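Local coordinates for protein oxidoreductase (Azotobacter vinelandii, PDB 7D5M) that binds NAD+ in a Rossmann-type domain and, as a homolog of inositol dehydrogenase, probably oxidises a sugar or polyol substrate with that cofactor, at residues A[147-150]-A[151-154]; A[232-235]-A[236-239]; A[327-330]-A[331-335]; A[372-375]-A[376-380]. All blocks are in the same frame, centred on the assembly; numbering follows the deposited sequence.

Contact 1 (A[147-150]-A[151-154])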
loop_
_atom_site.group_PDB
_atom_site.type_symbol
_atom_site.label_atom_id
_atom_site.label_comp_id
_atom_site.label_asym_id
_atom_site.label_seq_id
_atom_site.Cartn_x
_atom_site.Cartn_y
_atom_site.Cartn_z
ATOM N N HIS A 147 3.229 8.036 20.310
ATOM C CA HIS A 147 2.319 8.197 19.144
ATOM C C HIS A 147 0.864 8.094 19.615
ATOM O O HIS A 147 0.525 7.086 20.277
ATOM C CB HIS A 147 2.650 7.200 18.036
ATOM C CG HIS A 147 3.830 7.614 17.222
ATOM N ND1 HIS A 147 5.006 6.887 17.195
ATOM C CD2 HIS A 147 4.029 8.681 16.417
ATOM C CE1 HIS A 147 5.872 7.494 16.407
ATOM N NE2 HIS A 147 5.302 8.583 15.919
ATOM N N GLN A 148 0.049 9.103 19.281
ATOM C CA GLN A 148 -1.377 9.217 19.698
ATOM C C GLN A 148 -2.124 7.900 19.459
ATOM O O GLN A 148 -2.993 7.549 20.283
ATOM C CB GLN A 148 -2.090 10.328 18.923
ATOM C CG GLN A 148 -1.677 11.745 19.322
ATOM C CD GLN A 148 -0.459 12.273 18.599
ATOM O OE1 GLN A 148 0.648 11.750 18.734
ATOM N NE2 GLN A 148 -0.637 13.365 17.877
ATOM N N LEU A 149 -1.860 7.196 18.354
ATOM C CA LEU A 149 -2.746 6.058 17.994
ATOM C C LEU A 149 -2.469 4.845 18.881
ATOM O O LEU A 149 -3.307 3.924 18.869
ATOM C CB LEU A 149 -2.620 5.738 16.505
ATOM C CG LEU A 149 -3.292 6.756 15.591
ATOM C CD1 LEU A 149 -2.981 6.441 14.142
ATOM C CD2 LEU A 149 -4.801 6.799 15.823
ATOM N N ILE A 150 -1.376 4.845 19.656
ATOM C CA ILE A 150 -1.151 3.783 20.679
ATOM C C ILE A 150 -2.242 3.925 21.754
ATOM O O ILE A 150 -2.847 2.900 22.114
ATOM C CB ILE A 150 0.274 3.816 21.259
ATOM C CG1 ILE A 150 1.349 3.749 20.171
ATOM C CG2 ILE A 150 0.457 2.708 22.278
ATOM C CD1 ILE A 150 1.206 2.570 19.223
ATOM N N GLU A 151 -2.517 5.158 22.199
ATOM C CA GLU A 151 -3.600 5.461 23.166
ATOM C C GLU A 151 -4.955 5.102 22.539
ATOM O O GLU A 151 -5.813 4.564 23.261
ATOM C CB GLU A 151 -3.538 6.920 23.608
ATOM C CG GLU A 151 -4.804 7.409 24.272
ATOM C CD GLU A 151 -5.191 6.715 25.564
ATOM O OE1 GLU A 151 -4.329 6.053 26.178
ATOM O OE2 GLU A 151 -6.353 6.871 25.973
ATOM N N GLN A 152 -5.154 5.380 21.248
ATOM C CA GLN A 152 -6.405 4.988 20.547
ATOM C C GLN A 152 -6.584 3.468 20.671
ATOM O O GLN A 152 -7.707 3.012 20.979
ATOM C CB GLN A 152 -6.385 5.403 19.072
ATOM C CG GLN A 152 -7.567 4.861 18.272
ATOM C CD GLN A 152 -8.888 5.471 18.675
ATOM O OE1 GLN A 152 -8.938 6.546 19.273
ATOM N NE2 GLN A 152 -9.981 4.806 18.319
ATOM N N ALA A 153 -5.539 2.697 20.373
ATOM C CA ALA A 153 -5.580 1.218 20.430
ATOM C C ALA A 153 -5.906 0.774 21.862
ATOM O O ALA A 153 -6.779 -0.090 22.039
ATOM C CB ALA A 153 -4.272 0.644 19.937
ATOM N N ARG A 154 -5.237 1.350 22.862
ATOM C CA ARG A 154 -5.500 1.012 24.284
ATOM C C ARG A 154 -6.991 1.188 24.570
ATOM O O ARG A 154 -7.599 0.286 25.170
ATOM C CB ARG A 154 -4.705 1.908 25.235
ATOM C CG ARG A 154 -4.918 1.564 26.703
ATOM C CD ARG A 154 -4.563 2.706 27.622
ATOM N NE ARG A 154 -5.510 3.802 27.435
ATOM C CZ ARG A 154 -6.786 3.805 27.827
ATOM N NH1 ARG A 154 -7.321 2.765 28.454
ATOM N NH2 ARG A 154 -7.531 4.867 27.585
HETATM O O HOH W 1 -0.300 7.237 22.907
#
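Leu149 and Gln152 meet on the first turn of the alpha helix 148-158, which lies between strand 138-140 of the parallel Rossmann sheet and strand 165-173 of the mixed sheet. CD2 of Leu149 lies 3.9 Å from CB of Gln152, and the two side chains run past each other at a slant. Successive i to i+4 backbone bonds hold this turn, among them Arg154 N to Ile150 O at 2.9 Å. The packed side belongs to Ile150 and Ala153. Ile150 touches Leu213, Val216 and Met217 of helix 202-217, and Ala153 rests on Met217 and on Leu282 of the large sheet. Gln152 is also buried, and its OE1 accepts a hydrogen bond from His312 N.

The looser side carries Glu151 and Arg154, both partly exposed. A water donates to His147 O at 2.8 Å and accepts a weak bond from Glu151 N, at the start of the helix. The Glu151 chain has CG anti to its N (chi1 164°) and then bends, which brings the carboxylate round to Arg154. Arg154 grips it side-on in a salt bridge with two nearly straight bonds: NE to Glu151 OE1 and NH2 to Glu151 OE2, each 2.8 Å long.

Contact 2 (A[232-235]-A[236-239])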
loop_
_atom_site.group_PDB
_atom_site.type_symbol
_atom_site.label_atom_id
_atom_site.label_comp_id
_atom_site.label_asym_id
_atom_site.label_seq_id
_atom_site.Cartn_x
_atom_site.Cartn_y
_atom_site.Cartn_z
ATOM N N SER A 232 22.667 -16.205 16.190
ATOM C CA SER A 232 23.711 -15.262 15.739
ATOM C C SER A 232 24.034 -15.622 14.287
ATOM O O SER A 232 24.864 -16.527 14.057
ATOM C CB SER A 232 24.927 -15.309 16.640
ATOM O OG SER A 232 24.553 -15.249 18.011
ATOM N N PHE A 233 23.326 -15.017 13.329
ATOM C CA PHE A 233 23.532 -15.307 11.885
ATOM C C PHE A 233 24.881 -14.739 11.444
ATOM O O PHE A 233 25.577 -15.387 10.645
ATOM C CB PHE A 233 22.350 -14.815 11.056
ATOM C CG PHE A 233 21.152 -15.727 11.125
ATOM C CD1 PHE A 233 21.185 -16.993 10.550
ATOM C CD2 PHE A 233 19.993 -15.330 11.769
ATOM C CE1 PHE A 233 20.085 -17.832 10.615
ATOM C CE2 PHE A 233 18.897 -16.179 11.849
ATOM C CZ PHE A 233 18.939 -17.425 11.262
ATOM N N VAL A 234 25.241 -13.558 11.949
ATOM C CA VAL A 234 26.642 -13.059 11.879
ATOM C C VAL A 234 27.373 -13.721 13.049
ATOM O O VAL A 234 27.195 -13.297 14.195
ATOM C CB VAL A 234 26.721 -11.529 11.876
ATOM C CG1 VAL A 234 28.162 -11.046 11.879
ATOM C CG2 VAL A 234 25.972 -10.957 10.687
ATOM N N LYS A 235 28.092 -14.800 12.748
ATOM C CA LYS A 235 28.580 -15.795 13.739
ATOM C C LYS A 235 29.418 -15.120 14.830
ATOM O O LYS A 235 29.325 -15.573 15.992
ATOM C CB LYS A 235 29.414 -16.864 13.032
ATOM C CG LYS A 235 28.680 -17.626 11.945
ATOM C CD LYS A 235 27.634 -18.560 12.494
ATOM C CE LYS A 235 27.290 -19.719 11.573
ATOM N NZ LYS A 235 28.430 -20.152 10.729
ATOM N N SER A 236 30.173 -14.076 14.470
ATOM C CA SER A 236 31.112 -13.342 15.362
ATOM C C SER A 236 30.363 -12.667 16.523
ATOM O O SER A 236 31.025 -12.286 17.508
ATOM C CB SER A 236 31.915 -12.330 14.581
ATOM O OG SER A 236 31.069 -11.351 13.998
ATOM N N ARG A 237 29.038 -12.506 16.426
ATOM C CA ARG A 237 28.229 -11.843 17.487
ATOM C C ARG A 237 27.947 -12.806 18.645
ATOM O O ARG A 237 27.675 -12.318 19.757
ATOM C CB ARG A 237 26.924 -11.301 16.902
ATOM C CG ARG A 237 27.150 -10.205 15.874
ATOM C CD ARG A 237 25.882 -9.737 15.185
ATOM N NE ARG A 237 26.230 -8.731 14.197
ATOM C CZ ARG A 237 25.524 -8.417 13.111
ATOM N NH1 ARG A 237 24.378 -9.026 12.838
ATOM N NH2 ARG A 237 25.989 -7.494 12.289
ATOM N N ALA A 238 28.011 -14.121 18.412
ATOM C CA ALA A 238 27.727 -15.152 19.432
ATOM C C ALA A 238 28.514 -14.824 20.699
ATOM O O ALA A 238 29.685 -14.468 20.609
ATOM C CB ALA A 238 28.067 -16.526 18.902
ATOM N N PRO A 239 27.918 -14.940 21.906
ATOM C CA PRO A 239 26.563 -15.476 22.087
ATOM C C PRO A 239 25.378 -14.506 21.912
ATOM O O PRO A 239 24.247 -14.937 22.126
ATOM C CB PRO A 239 26.609 -15.905 23.562
ATOM C CG PRO A 239 27.455 -14.835 24.196
ATOM C CD PRO A 239 28.566 -14.614 23.192
HETATM O O HOH W 2 22.798 -16.233 19.749
#
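The backbone from Val234 to Ala238 winds through a short 3-10 turn, with Arg237 N bonded to Val234 O at 3.0 Å and Ala238 N to Lys235 O at 3.1 Å. The second donor stands above the carbonyl plane rather than in it. A cis peptide bond then joins Ala238 to Pro239.

Val234 and Arg237 carry the side-chain contact. CG2 of Val234 sits over one face of the Arg237 guanidinium, offset toward its rim, and comes within 3.3 Å of NH1. The arginine reaches this place with its chain straight from CG to NE (chi2 175°, chi3 -178°), and it slants across the valine. The other methyl of Val234, CG1, meets OG of Ser236 at 3.6 Å.

The charged end of Arg237 is well supplied with partners. NH2 forms a salt bridge with Glu182. NH1 forms another with Asp242 and also bonds to His177 O. These partners, two carboxylates and a carbonyl, probably fix the plane of the guanidinium against the valine.

Nearer the ends of the segment, OG of Ser232 lies 3.5 Å from CA of Ala238. A water bridges the same OG, at 2.7 Å, to Pro239 O, and the hydroxyl is also hydrogen-bonded to Leu240 O. Arg166 of the second subunit packs on Phe233 and Val234.

The arrangement is a 3-10 turn in the loop joining the antiparallel neighbours 223-231 and 243-250 of the large mixed sheet.

Contact 3 (A[327-330]-A[331-335]). With NAD (nicotinamide-adenine-dinucleotide), chain B.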
loop_
_atom_site.group_PDB
_atom_site.type_symbol
_atom_site.label_atom_id
_atom_site.label_comp_id
_atom_site.label_asym_id
_atom_site.label_seq_id
_atom_site.Cartn_x
_atom_site.Cartn_y
_atom_site.Cartn_z
ATOM N N GLU A 327 2.729 13.797 11.413
ATOM C CA GLU A 327 3.641 13.867 12.576
ATOM C C GLU A 327 4.620 12.688 12.477
ATOM O O GLU A 327 4.418 11.772 11.630
ATOM C CB GLU A 327 2.841 13.895 13.875
ATOM C CG GLU A 327 2.083 15.200 14.047
ATOM C CD GLU A 327 1.427 15.410 15.399
ATOM O OE1 GLU A 327 1.591 14.549 16.293
ATOM O OE2 GLU A 327 0.773 16.467 15.555
ATOM N N GLY A 328 5.682 12.728 13.269
ATOM C CA GLY A 328 6.716 11.682 13.224
ATOM C C GLY A 328 7.211 11.324 14.606
ATOM O O GLY A 328 6.581 11.712 15.606
ATOM N N LEU A 329 8.320 10.607 14.669
ATOM C CA LEU A 329 8.831 10.070 15.952
ATOM C C LEU A 329 9.257 11.222 16.876
ATOM O O LEU A 329 9.244 11.023 18.095
ATOM C CB LEU A 329 9.984 9.106 15.663
ATOM C CG LEU A 329 10.574 8.390 16.884
ATOM C CD1 LEU A 329 9.529 7.549 17.592
ATOM C CD2 LEU A 329 11.747 7.510 16.472
ATOM N N PHE A 330 9.603 12.398 16.351
ATOM C CA PHE A 330 9.982 13.548 17.219
ATOM C C PHE A 330 8.769 13.996 18.044
ATOM O O PHE A 330 8.943 14.363 19.223
ATOM C CB PHE A 330 10.623 14.685 16.425
ATOM C CG PHE A 330 12.028 14.359 15.989
ATOM C CD1 PHE A 330 13.112 14.648 16.801
ATOM C CD2 PHE A 330 12.260 13.737 14.769
ATOM C CE1 PHE A 330 14.404 14.340 16.395
ATOM C CE2 PHE A 330 13.553 13.423 14.371
ATOM C CZ PHE A 330 14.620 13.715 15.193
ATOM N N GLU A 331 7.574 13.935 17.466
ATOM C CA GLU A 331 6.331 14.287 18.200
ATOM C C GLU A 331 6.098 13.250 19.303
ATOM O O GLU A 331 5.795 13.645 20.434
ATOM C CB GLU A 331 5.136 14.380 17.254
ATOM C CG GLU A 331 5.101 15.696 16.500
ATOM C CD GLU A 331 6.267 15.924 15.553
ATOM O OE1 GLU A 331 7.090 16.845 15.826
ATOM O OE2 GLU A 331 6.373 15.176 14.566
ATOM N N ALA A 332 6.217 11.967 18.973
ATOM C CA ALA A 332 6.071 10.861 19.949
ATOM C C ALA A 332 7.020 11.124 21.130
ATOM O O ALA A 332 6.583 11.065 22.303
ATOM C CB ALA A 332 6.352 9.535 19.289
ATOM N N TRP A 333 8.286 11.416 20.851
ATOM C CA TRP A 333 9.273 11.654 21.938
ATOM C C TRP A 333 8.920 12.922 22.719
ATOM O O TRP A 333 9.117 12.927 23.954
ATOM C CB TRP A 333 10.691 11.737 21.395
ATOM C CG TRP A 333 11.333 10.409 21.193
ATOM C CD1 TRP A 333 10.945 9.390 20.370
ATOM C CD2 TRP A 333 12.540 9.979 21.835
ATOM N NE1 TRP A 333 11.830 8.350 20.466
ATOM C CE2 TRP A 333 12.819 8.686 21.353
ATOM C CE3 TRP A 333 13.399 10.565 22.773
ATOM C CZ2 TRP A 333 13.929 7.962 21.789
ATOM C CZ3 TRP A 333 14.498 9.851 23.194
ATOM C CH2 TRP A 333 14.746 8.559 22.716
ATOM N N SER A 334 8.464 13.964 22.028
ATOM C CA SER A 334 8.024 15.239 22.663
ATOM C C SER A 334 6.837 14.974 23.597
ATOM O O SER A 334 6.779 15.596 24.676
ATOM C CB SER A 334 7.696 16.291 21.645
ATOM O OG SER A 334 8.828 16.571 20.833
ATOM N N ASN A 335 5.931 14.080 23.203
ATOM C CA ASN A 335 4.741 13.703 24.001
ATOM C C ASN A 335 5.181 12.997 25.291
ATOM O O ASN A 335 4.554 13.237 26.328
ATOM C CB ASN A 335 3.770 12.872 23.162
ATOM C CG ASN A 335 3.195 13.690 22.031
ATOM O OD1 ASN A 335 3.140 14.916 22.135
ATOM N ND2 ASN A 335 2.767 13.027 20.962
HETATM P PA NAD B . 26.237 5.868 20.615
HETATM O O1A NAD B . 27.428 4.975 20.773
HETATM O O2A NAD B . 25.807 6.332 19.260
HETATM O O5B NAD B . 26.431 7.147 21.568
HETATM C C5B NAD B . 27.077 7.060 22.876
HETATM C C4B NAD B . 27.358 8.467 23.345
HETATM O O4B NAD B . 27.650 8.474 24.766
HETATM C C3B NAD B . 28.566 9.145 22.685
HETATM O O3B NAD B . 28.327 10.540 22.570
HETATM C C2B NAD B . 29.687 8.830 23.681
HETATM O O2B NAD B . 30.801 9.690 23.607
HETATM C C1B NAD B . 28.926 9.043 24.982
HETATM N N9A NAD B . 29.502 8.392 26.148
HETATM C C8A NAD B . 29.934 7.093 26.226
HETATM N N7A NAD B . 30.339 6.755 27.424
HETATM C C5A NAD B . 30.143 7.892 28.191
HETATM C C6A NAD B . 30.369 8.159 29.556
HETATM N N6A NAD B . 30.833 7.254 30.421
HETATM N N1A NAD B . 30.053 9.398 30.008
HETATM C C2A NAD B . 29.581 10.297 29.130
HETATM N N3A NAD B . 29.315 10.154 27.830
HETATM C C4A NAD B . 29.623 8.912 27.415
HETATM O O3 NAD B . 24.946 5.157 21.283
HETATM P PN NAD B . 23.372 5.368 20.951
HETATM O O1N NAD B . 22.985 4.514 19.776
HETATM O O2N NAD B . 23.085 6.839 20.897
HETATM O O5D NAD B . 22.677 4.722 22.243
HETATM C C5D NAD B . 22.899 5.238 23.558
HETATM C C4D NAD B . 21.823 4.649 24.427
HETATM O O4D NAD B . 20.530 4.990 23.863
HETATM C C3D NAD B . 21.846 3.118 24.509
HETATM O O3D NAD B . 21.443 2.706 25.803
HETATM C C2D NAD B . 20.833 2.697 23.438
HETATM O O2D NAD B . 20.250 1.427 23.686
HETATM C C1D NAD B . 19.791 3.807 23.589
HETATM N N1N NAD B . 18.955 4.048 22.374
HETATM C C2N NAD B . 17.582 4.077 22.502
HETATM C C3N NAD B . 16.767 4.247 21.382
HETATM C C7N NAD B . 15.284 4.427 21.624
HETATM O O7N NAD B . 14.893 4.675 22.771
HETATM N N7N NAD B . 14.471 4.341 20.576
HETATM C C4N NAD B . 17.355 4.261 20.113
HETATM C C5N NAD B . 18.744 4.214 20.001
HETATM C C6N NAD B . 19.512 4.259 21.144
HETATM O O HOH W 3 2.150 15.109 18.937
#
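Glu331 reaches back to Gly328, the N-cap residue of helix 329-349. Its OE2 accepts Gly328 N at 2.9 Å through the anti lone pair. The carboxylate gets there with CG beside its own N (chi1 -79°) and a bend at chi2. The chain crosses that of Glu327 at a slant, with CG 3.7 Å from Glu327 OE1. The other oxygen, OE1, forms a salt bridge with Arg35, which probably eases the closeness of two acidic groups. With alanine in place of Glu331, Gly328 N would probably lose its acceptor and Arg35 this carboxylate.

Ala332 packs its CB 4.1 Å from CD1 of Leu329. Trp333 comes next. Its N bonds to Leu329 O at 2.9 Å, and the indole lies alongside Leu329, whose CD1 meets the ring edge 3.6 Å from Trp333 CD1. At the far end of the indole, CZ2 is 3.6 Å from O7N of NAD.

Ser334 gives Phe330 O two bonds, from N at 2.9 Å and from OG at 2.7 Å, arriving from opposite faces of the carbonyl plane. Phe330 makes a cation-pi contact with Arg35 of the third subunit. Asn335 closes the segment through a water, which links its ND2 to Glu327 OE1; Glu327 OE2 accepts from Arg320 N.

This is half of a capping box, the residue three on from the N-cap accepting the N-cap N-H, beside the nicotinamide end of the NAD pocket.

Contact 4 (A[372-375]-A[376-380])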
loop_
_atom_site.group_PDB
_atom_site.type_symbol
_atom_site.label_atom_id
_atom_site.label_comp_id
_atom_site.label_asym_id
_atom_site.label_seq_id
_atom_site.Cartn_x
_atom_site.Cartn_y
_atom_site.Cartn_z
ATOM N N TRP A 372 11.872 -9.322 30.881
ATOM C CA TRP A 372 11.519 -10.075 29.650
ATOM C C TRP A 372 12.793 -10.558 28.957
ATOM O O TRP A 372 12.866 -11.744 28.619
ATOM C CB TRP A 372 10.656 -9.230 28.719
ATOM C CG TRP A 372 10.218 -9.936 27.470
ATOM C CD1 TRP A 372 9.142 -10.761 27.318
ATOM C CD2 TRP A 372 10.796 -9.788 26.163
ATOM N NE1 TRP A 372 9.033 -11.167 26.014
ATOM C CE2 TRP A 372 10.038 -10.593 25.283
ATOM C CE3 TRP A 372 11.885 -9.074 25.655
ATOM C CZ2 TRP A 372 10.322 -10.670 23.918
ATOM C CZ3 TRP A 372 12.177 -9.165 24.310
ATOM C CH2 TRP A 372 11.404 -9.962 23.456
ATOM N N VAL A 373 13.767 -9.674 28.753
ATOM C CA VAL A 373 15.044 -10.038 28.081
ATOM C C VAL A 373 15.692 -11.171 28.881
ATOM O O VAL A 373 16.166 -12.135 28.267
ATOM C CB VAL A 373 15.981 -8.829 27.926
ATOM C CG1 VAL A 373 17.389 -9.254 27.518
ATOM C CG2 VAL A 373 15.409 -7.830 26.936
ATOM N N GLU A 374 15.724 -11.057 30.211
ATOM C CA GLU A 374 16.441 -12.044 31.058
ATOM C C GLU A 374 15.786 -13.422 30.894
ATOM O O GLU A 374 16.534 -14.407 30.716
ATOM C CB GLU A 374 16.489 -11.569 32.508
ATOM C CG GLU A 374 17.344 -12.439 33.401
ATOM C CD GLU A 374 17.765 -11.760 34.692
ATOM O OE1 GLU A 374 17.401 -12.277 35.761
ATOM O OE2 GLU A 374 18.438 -10.715 34.623
ATOM N N ARG A 375 14.454 -13.498 30.939
ATOM C CA ARG A 375 13.691 -14.766 30.784
ATOM C C ARG A 375 13.934 -15.341 29.385
ATOM O O ARG A 375 14.119 -16.568 29.285
ATOM C CB ARG A 375 12.195 -14.568 31.036
ATOM C CG ARG A 375 11.854 -14.349 32.498
ATOM C CD ARG A 375 11.929 -15.616 33.338
ATOM N NE ARG A 375 11.786 -15.217 34.728
ATOM C CZ ARG A 375 12.789 -14.813 35.513
ATOM N NH1 ARG A 375 14.034 -14.797 35.065
ATOM N NH2 ARG A 375 12.548 -14.440 36.761
ATOM N N CYS A 376 13.917 -14.502 28.346
ATOM C CA CYS A 376 14.175 -14.938 26.946
ATOM C C CYS A 376 15.577 -15.553 26.859
ATOM O O CYS A 376 15.721 -16.651 26.282
ATOM C CB CYS A 376 14.033 -13.788 25.954
ATOM S SG CYS A 376 12.312 -13.301 25.668
ATOM N N VAL A 377 16.581 -14.895 27.429
ATOM C CA VAL A 377 17.982 -15.399 27.381
ATOM C C VAL A 377 18.035 -16.742 28.128
ATOM O O VAL A 377 18.671 -17.678 27.604
ATOM C CB VAL A 377 18.981 -14.359 27.919
ATOM C CG1 VAL A 377 20.379 -14.942 28.087
ATOM C CG2 VAL A 377 19.031 -13.140 27.004
ATOM N N GLN A 378 17.347 -16.858 29.269
ATOM C CA GLN A 378 17.302 -18.106 30.080
ATOM C C GLN A 378 16.720 -19.245 29.236
ATOM O O GLN A 378 17.336 -20.329 29.212
ATOM C CB GLN A 378 16.519 -17.889 31.376
ATOM C CG GLN A 378 17.323 -17.089 32.390
ATOM C CD GLN A 378 16.547 -16.680 33.619
ATOM O OE1 GLN A 378 15.329 -16.835 33.706
ATOM N NE2 GLN A 378 17.266 -16.151 34.597
ATOM N N SER A 379 15.602 -19.007 28.550
ATOM C CA SER A 379 14.958 -20.025 27.683
ATOM C C SER A 379 15.904 -20.402 26.539
ATOM O O SER A 379 16.083 -21.622 26.296
ATOM C CB SER A 379 13.620 -19.560 27.167
ATOM O OG SER A 379 13.135 -20.429 26.152
ATOM N N ALA A 380 16.458 -19.410 25.846
ATOM C CA ALA A 380 17.306 -19.583 24.642
ATOM C C ALA A 380 18.533 -20.418 25.010
ATOM O O ALA A 380 18.875 -21.331 24.245
ATOM C CB ALA A 380 17.726 -18.247 24.083
#
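Four i to i+4 backbone bonds cross from 372-375 to 376-380 on helix 363-381, among them Ser379 N to Arg375 O at 2.9 Å. Of the side chains, Arg375 has its firmer partner in the carbonyl of Tyr389, bonded to NE. Arg375 and Gln378 lie side by side, their polar ends pointing the same way. NH1 of Arg375 gives OE1 of Gln378 a bond of 2.8 Å. It is weak, with an N-H...O angle of only 122°. The guanidinium and amide planes are nearly parallel. Arg375 is bent at chi2 (-75°), which folds it along the helix toward the glutamine. A leucine in place of Gln378 would probably leave Arg375 NH1 without this weak acceptor, the guanidinium then held mainly through NE.

Glu374 crosses Gln378 on the same partly exposed face, with CG 3.9 Å from NE2. Its carboxylate is engaged elsewhere, by Leu121 N at the start of helix 121-133.

The buried face carries Trp372 and Cys376. SG of Cys376 stands over the centre of the six-membered ring of Trp372, 3.7 Å from its centroid and 18° off the normal. Trp372 packs in turn on Leu203 and Leu211 of helix 202-217 and on Thr246 and Met248 of strand 243-250. Val373 and Val377 meet more loosely, CG1 to CG2 at 4.2 Å. This is a cysteine sulfur-aromatic contact on helix 363-381, one face of which packs against the large mixed sheet of the C-terminal alpha/beta domain.

How the contacts relate
All four contacts are local and follow in series along the chain; none nests within or crosses another. Each joins adjacent segments and closes no long loop, only a helical or 3-10 turn. Contact 1 forms the first turns of helix 148-158, after the last strand of the Rossmann sheet. Contact 2 turns the chain between strands 223-231 and 243-250. Contact 3 opens helix 329-349 beside the cofactor, and contact 4 lies on the late helix 363-381. Contacts 1 and 3 touch, through Gln148 NE2 on Glu327 OE1 and His147 on Ala332, tying two helix starts together. Contacts 2 and 4 approach to about 7 Å between nearest atoms without touching.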